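Local atomic coordinates of Pro-Pro endopeptidase (Paenibacillus alvei, PDB entry 6FPC), a protein that cleaves peptide bonds between two proline residues, preferring a PLP-PVP motif, as a secreted zinc-dependent endoprotease that may regulate bacterial adhesion. Residues Leu10-Ser15 with Lys47-Gln52; Gly53-Glu58 with Val89-Ile94. All coordinates share one frame; numbering follows the deposited sequence.

Contact 1. Residues Leu10-Ser15 with Lys47-Gln52; sequences LVVLPS and KIKLTQ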
loop_
_atom_site.group_PDB
_atom_site.type_symbol
_atom_site.label_atom_id
_atom_site.label_comp_id
_atom_site.label_asym_id
_atom_site.label_seq_id
_atom_site.Cartn_x
_atom_site.Cartn_y
_atom_site.Cartn_z
ATOM N N LEU A 10 -14.443 1.361 -7.678
ATOM C CA LEU A 10 -13.120 1.823 -7.241
ATOM C C LEU A 10 -11.983 0.991 -7.872
ATOM O O LEU A 10 -10.948 1.554 -8.265
ATOM C CB LEU A 10 -13.039 1.797 -5.700
ATOM C CG LEU A 10 -11.755 2.279 -5.008
ATOM C CD1 LEU A 10 -11.559 3.788 -5.157
ATOM C CD2 LEU A 10 -11.794 1.982 -3.528
ATOM N N VAL A 11 -12.171 -0.347 -7.952
ATOM C CA VAL A 11 -11.170 -1.240 -8.547
ATOM C C VAL A 11 -11.387 -1.297 -10.048
ATOM O O VAL A 11 -12.476 -1.658 -10.492
ATOM C CB VAL A 11 -11.124 -2.654 -7.897
ATOM C CG1 VAL A 11 -10.187 -3.601 -8.669
ATOM C CG2 VAL A 11 -10.711 -2.558 -6.433
ATOM N N VAL A 12 -10.369 -0.908 -10.820
ATOM C CA VAL A 12 -10.445 -0.936 -12.276
ATOM C C VAL A 12 -9.592 -2.111 -12.790
ATOM O O VAL A 12 -8.379 -2.120 -12.605
ATOM C CB VAL A 12 -10.094 0.431 -12.929
ATOM C CG1 VAL A 12 -10.169 0.353 -14.456
ATOM C CG2 VAL A 12 -11.030 1.535 -12.417
ATOM N N LEU A 13 -10.251 -3.120 -13.366
ATOM C CA LEU A 13 -9.590 -4.311 -13.908
ATOM C C LEU A 13 -9.162 -4.017 -15.353
ATOM O O LEU A 13 -9.739 -3.107 -15.959
ATOM C CB LEU A 13 -10.522 -5.553 -13.824
ATOM C CG LEU A 13 -10.950 -5.989 -12.405
ATOM C CD1 LEU A 13 -11.904 -7.126 -12.451
ATOM C CD2 LEU A 13 -9.754 -6.363 -11.530
ATOM N N PRO A 14 -8.147 -4.720 -15.926
ATOM C CA PRO A 14 -7.725 -4.396 -17.304
ATOM C C PRO A 14 -8.804 -4.654 -18.356
ATOM O O PRO A 14 -9.578 -5.615 -18.239
ATOM C CB PRO A 14 -6.508 -5.305 -17.531
ATOM C CG PRO A 14 -6.038 -5.684 -16.166
ATOM C CD PRO A 14 -7.293 -5.782 -15.346
ATOM N N SER A 15 -8.840 -3.792 -19.389
ATOM C CA SER A 15 -9.791 -3.891 -20.505
ATOM C C SER A 15 -9.380 -5.031 -21.431
ATOM O O SER A 15 -10.222 -5.587 -22.146
ATOM C CB SER A 15 -9.874 -2.570 -21.267
ATOM O OG SER A 15 -8.620 -2.216 -21.827
ATOM N N LYS A 47 -8.535 5.692 -8.135
ATOM C CA LYS A 47 -8.859 4.420 -8.763
ATOM C C LYS A 47 -7.773 3.433 -8.364
ATOM O O LYS A 47 -6.605 3.804 -8.270
ATOM C CB LYS A 47 -8.994 4.520 -10.304
ATOM C CG LYS A 47 -10.282 5.226 -10.801
ATOM C CD LYS A 47 -11.600 4.560 -10.356
ATOM C CE LYS A 47 -12.816 5.054 -11.133
ATOM N NZ LYS A 47 -12.960 6.542 -11.097
ATOM N N ILE A 48 -8.166 2.213 -8.044
ATOM C CA ILE A 48 -7.220 1.140 -7.728
ATOM C C ILE A 48 -7.171 0.283 -8.982
ATOM O O ILE A 48 -8.100 -0.479 -9.265
ATOM C CB ILE A 48 -7.572 0.317 -6.466
ATOM C CG1 ILE A 48 -7.662 1.192 -5.209
ATOM C CG2 ILE A 48 -6.581 -0.867 -6.293
ATOM C CD1 ILE A 48 -8.420 0.512 -4.062
ATOM N N LYS A 49 -6.102 0.443 -9.756
ATOM C CA LYS A 49 -5.944 -0.287 -11.007
ATOM C C LYS A 49 -5.070 -1.526 -10.824
ATOM O O LYS A 49 -3.895 -1.409 -10.466
ATOM C CB LYS A 49 -5.380 0.636 -12.104
ATOM C CG LYS A 49 -6.358 1.732 -12.504
ATOM C CD LYS A 49 -5.887 2.533 -13.695
ATOM C CE LYS A 49 -6.849 3.667 -13.991
ATOM N NZ LYS A 49 -6.385 4.491 -15.129
ATOM N N LEU A 50 -5.655 -2.709 -11.056
ATOM C CA LEU A 50 -4.917 -3.974 -10.981
ATOM C C LEU A 50 -4.489 -4.240 -12.406
ATOM O O LEU A 50 -5.325 -4.250 -13.312
ATOM C CB LEU A 50 -5.804 -5.105 -10.429
ATOM C CG LEU A 50 -6.501 -4.844 -9.085
ATOM C CD1 LEU A 50 -7.299 -6.041 -8.656
ATOM C CD2 LEU A 50 -5.518 -4.364 -7.995
ATOM N N THR A 51 -3.179 -4.330 -12.629
ATOM C CA THR A 51 -2.627 -4.435 -13.977
ATOM C C THR A 51 -2.107 -5.817 -14.307
ATOM O O THR A 51 -1.515 -6.470 -13.455
ATOM C CB THR A 51 -1.546 -3.347 -14.182
ATOM O OG1 THR A 51 -0.357 -3.682 -13.448
ATOM C CG2 THR A 51 -2.021 -1.950 -13.744
ATOM N N GLN A 52 -2.306 -6.265 -15.554
ATOM C CA GLN A 52 -1.778 -7.564 -15.943
ATOM C C GLN A 52 -0.294 -7.457 -16.304
ATOM O O GLN A 52 0.453 -8.381 -16.027
ATOM C CB GLN A 52 -2.615 -8.258 -17.036
ATOM C CG GLN A 52 -2.204 -9.716 -17.285
ATOM C CD GLN A 52 -2.318 -10.656 -16.098
ATOM O OE1 GLN A 52 -3.248 -10.595 -15.280
ATOM N NE2 GLN A 52 -1.370 -11.568 -15.984
HETATM O O HOH W 1 -6.320 -1.994 -14.452
#
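Val12 O is gripped twice: the backbone N-H of Leu50 reaches it at 3.2 Å, and a water molecule donates to it at 2.8 Å. The same water donates its second hydrogen to Leu50 O, bridging the two segments just where direct pairing stops. Beyond this point Pro14 has no N-H to offer; instead its ring carbon CD lies against Leu50 O at 3.2 Å, with CG close behind. On the other side of the Leu50 bond the ladder continues through Val12 N to Ile48 O (2.8 Å) and Ile48 N to Leu10 O, the latter nearly straight at 170° about the hydrogen. CA-H groups of Val11 and Lys49 add contacts to Ile48 O and Val12 O.

This is parallel beta pairing, Val11 beside Ile48 and Val12 beside Lys49. It places the short strand 11-12, which follows directly on helix 7-10, at one border of the mixed sheet, next to strand 47-51; the connection between the two strands contains helices 20-30 and 35-43.

The face carrying Val11 and Ile48 is apolar. Leu50 CD1 touches both Val11 CG1 and Leu13 CD2, 3.8 Å from each, and the Leu13 and Leu50 side chains lie side by side, pointing the same way. Chi1 of -178° sets Leu10 CG anti to the backbone N, 3.9 Å from Ile48 CD1, and Leu10 CD2 comes to 3.7 Å from that same Ile48 CD1. Leu30 and Met26 of helix 20-30 pack on this face, against Ile48 and Leu50 respectively. On the face of Val12 and Lys49, Val12 CG2 meets CD in the bent chain of Lys47 at 3.7 Å, whereas the Lys49 chain, extended beyond CG, leads away to a salt bridge with Glu60.

Contact 2. Residues Gly53-Glu58 with Val89-Ile94; sequences GAITNE and VVAVRI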
loop_
_atom_site.group_PDB
_atom_site.type_symbol
_atom_site.label_atom_id
_atom_site.label_comp_id
_atom_site.label_asym_id
_atom_site.label_seq_id
_atom_site.Cartn_x
_atom_site.Cartn_y
_atom_site.Cartn_z
ATOM N N GLY A 53 0.142 -6.336 -16.858
ATOM C CA GLY A 53 1.570 -6.164 -17.123
ATOM C C GLY A 53 2.254 -5.236 -16.135
ATOM O O GLY A 53 1.714 -4.939 -15.059
ATOM N N ALA A 54 3.438 -4.729 -16.513
ATOM C CA ALA A 54 4.157 -3.743 -15.697
ATOM C C ALA A 54 3.259 -2.537 -15.520
ATOM O O ALA A 54 2.510 -2.169 -16.445
ATOM C CB ALA A 54 5.456 -3.333 -16.372
ATOM N N ILE A 55 3.286 -1.948 -14.310
ATOM C CA ILE A 55 2.459 -0.783 -13.978
ATOM C C ILE A 55 2.691 0.376 -14.947
ATOM O O ILE A 55 1.755 1.136 -15.221
ATOM C CB ILE A 55 2.585 -0.341 -12.492
ATOM C CG1 ILE A 55 3.990 0.213 -12.158
ATOM C CG2 ILE A 55 2.172 -1.484 -11.569
ATOM C CD1 ILE A 55 4.088 0.865 -10.735
ATOM N N THR A 56 3.909 0.460 -15.516
ATOM C CA THR A 56 4.292 1.504 -16.451
ATOM C C THR A 56 3.574 1.328 -17.800
ATOM O O THR A 56 3.559 2.278 -18.554
ATOM C CB THR A 56 5.808 1.661 -16.572
ATOM O OG1 THR A 56 6.420 0.389 -16.798
ATOM C CG2 THR A 56 6.447 2.386 -15.337
ATOM N N ASN A 57 2.917 0.161 -18.064
ATOM C CA ASN A 57 2.124 -0.052 -19.286
ATOM C C ASN A 57 0.825 0.733 -19.209
ATOM O O ASN A 57 0.197 0.930 -20.248
ATOM C CB ASN A 57 1.830 -1.542 -19.558
ATOM C CG ASN A 57 3.017 -2.378 -19.974
ATOM O OD1 ASN A 57 4.072 -1.878 -20.385
ATOM N ND2 ASN A 57 2.853 -3.688 -19.888
ATOM N N GLU A 58 0.419 1.191 -17.994
ATOM C CA GLU A 58 -0.785 2.011 -17.839
ATOM C C GLU A 58 -0.511 3.373 -18.458
ATOM O O GLU A 58 0.534 3.960 -18.137
ATOM C CB GLU A 58 -1.196 2.196 -16.369
ATOM C CG GLU A 58 -1.837 0.975 -15.743
ATOM C CD GLU A 58 -3.083 0.477 -16.449
ATOM O OE1 GLU A 58 -4.016 1.287 -16.662
ATOM O OE2 GLU A 58 -3.119 -0.724 -16.802
ATOM N N VAL A 89 -3.666 7.601 -8.451
ATOM C CA VAL A 89 -4.068 6.284 -8.900
ATOM C C VAL A 89 -3.246 5.324 -8.032
ATOM O O VAL A 89 -2.111 5.662 -7.634
ATOM C CB VAL A 89 -3.805 6.097 -10.419
ATOM C CG1 VAL A 89 -2.311 6.112 -10.761
ATOM C CG2 VAL A 89 -4.476 4.836 -10.943
ATOM N N VAL A 90 -3.825 4.156 -7.705
ATOM C CA VAL A 90 -3.092 3.118 -6.977
ATOM C C VAL A 90 -2.938 2.027 -8.037
ATOM O O VAL A 90 -3.934 1.559 -8.554
ATOM C CB VAL A 90 -3.839 2.637 -5.706
ATOM C CG1 VAL A 90 -3.088 1.483 -5.031
ATOM C CG2 VAL A 90 -4.038 3.792 -4.728
ATOM N N ALA A 91 -1.722 1.736 -8.467
ATOM C CA ALA A 91 -1.541 0.735 -9.521
ATOM C C ALA A 91 -0.778 -0.419 -8.926
ATOM O O ALA A 91 0.245 -0.190 -8.278
ATOM C CB ALA A 91 -0.783 1.336 -10.685
ATOM N N VAL A 92 -1.320 -1.645 -9.057
ATOM C CA VAL A 92 -0.714 -2.860 -8.466
ATOM C C VAL A 92 -0.735 -3.994 -9.504
ATOM O O VAL A 92 -1.781 -4.311 -10.060
ATOM C CB VAL A 92 -1.449 -3.274 -7.144
ATOM C CG1 VAL A 92 -0.850 -4.554 -6.539
ATOM C CG2 VAL A 92 -1.423 -2.154 -6.105
ATOM N N ARG A 93 0.407 -4.625 -9.739
ATOM C CA ARG A 93 0.500 -5.696 -10.713
ATOM C C ARG A 93 -0.124 -6.999 -10.176
ATOM O O ARG A 93 0.208 -7.449 -9.074
ATOM C CB ARG A 93 1.970 -5.901 -11.125
ATOM C CG ARG A 93 2.079 -6.704 -12.381
ATOM C CD ARG A 93 3.481 -6.850 -12.897
ATOM N NE ARG A 93 3.436 -7.672 -14.108
ATOM C CZ ARG A 93 4.418 -7.761 -14.999
ATOM N NH1 ARG A 93 5.543 -7.082 -14.827
ATOM N NH2 ARG A 93 4.278 -8.526 -16.072
ATOM N N ILE A 94 -1.006 -7.603 -10.981
ATOM C CA ILE A 94 -1.716 -8.855 -10.676
ATOM C C ILE A 94 -0.712 -9.981 -10.510
ATOM O O ILE A 94 0.055 -10.229 -11.440
ATOM C CB ILE A 94 -2.765 -9.194 -11.782
ATOM C CG1 ILE A 94 -3.892 -8.140 -11.820
ATOM C CG2 ILE A 94 -3.334 -10.607 -11.580
ATOM C CD1 ILE A 94 -4.686 -8.098 -13.098
#
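Segment 53-58 leaves strand 47-51 as a loop and curls into a 3-10 turn at Ile55-Asn57, while Val89-Arg93 runs as an extended strand beneath it. The turn is held from within by Asn57 N to Ala54 O (2.9 Å) and Glu58 N to Ile55 O. The two backbones do not pair; their closest CA atoms, those of Ile55 and Ala91, stay 6.2 Å apart, and side chains fill the interval. Strand 89-93 is an inner strand of the mixed sheet; its Val92 points away from the loop and touches helix 108-121, which carries zinc ligands.

Ile55 points down onto the strand. Its CB meets Ala91 CB at 4.2 Å, and its CG2 rests 4.0 Å from both Ala91 O and Arg93 N. The chi1 of 67° turns CG1 into the crowded position between backbone N and carbonyl carbon, leaving CG2 beside the backbone N.

Arg93, two residues further along the same face, stretches out under the start of the loop. With CG anti to its backbone N (chi1 -164°) and the chain extended from CG to NE, its methylenes pass Gly53 O, which lies 3.2 Å from CG. The guanidinium then slides flat beneath the Gly53-Ala54 peptide: Ala54 N stands 3.5 Å above the centre of the group, and Gly53 C is offset toward the rim. Ala54 CB approaches Arg93 NH1 at 4.1 Å.

Gly53 O is hydrogen-bonded by Thr51 OG1. The 3.4 Å approach of Gly53 O to Arg93 NE has a poor angle; the guanidinium instead lies face to face with the nearly parallel Gly53-Ala54 peptide, and its charge may interact with the Gly53 carbonyl electrostatically, without a hydrogen bond.

Overall arrangement
Contact 1 and contact 2 follow one another along the chain and meet directly, their centres about 8 Å apart. Residues 47-52 run straight on into the loop 53-58, and strands 47-51 and 89-93 are parallel neighbours in the mixed sheet, joined by probable hydrogen bonds such as Lys49 N to Val90 O (2.7 Å). Contact 1 adds strand 11-12 at one border of that sheet, while contact 2 lays the loop over one face of strand 89-93. On another side of this strand, Val90 packs on helix 108-121, which carries the zinc-binding His111 and His115. Val89 belongs to the 86-89 region, crucial for substrate specificity.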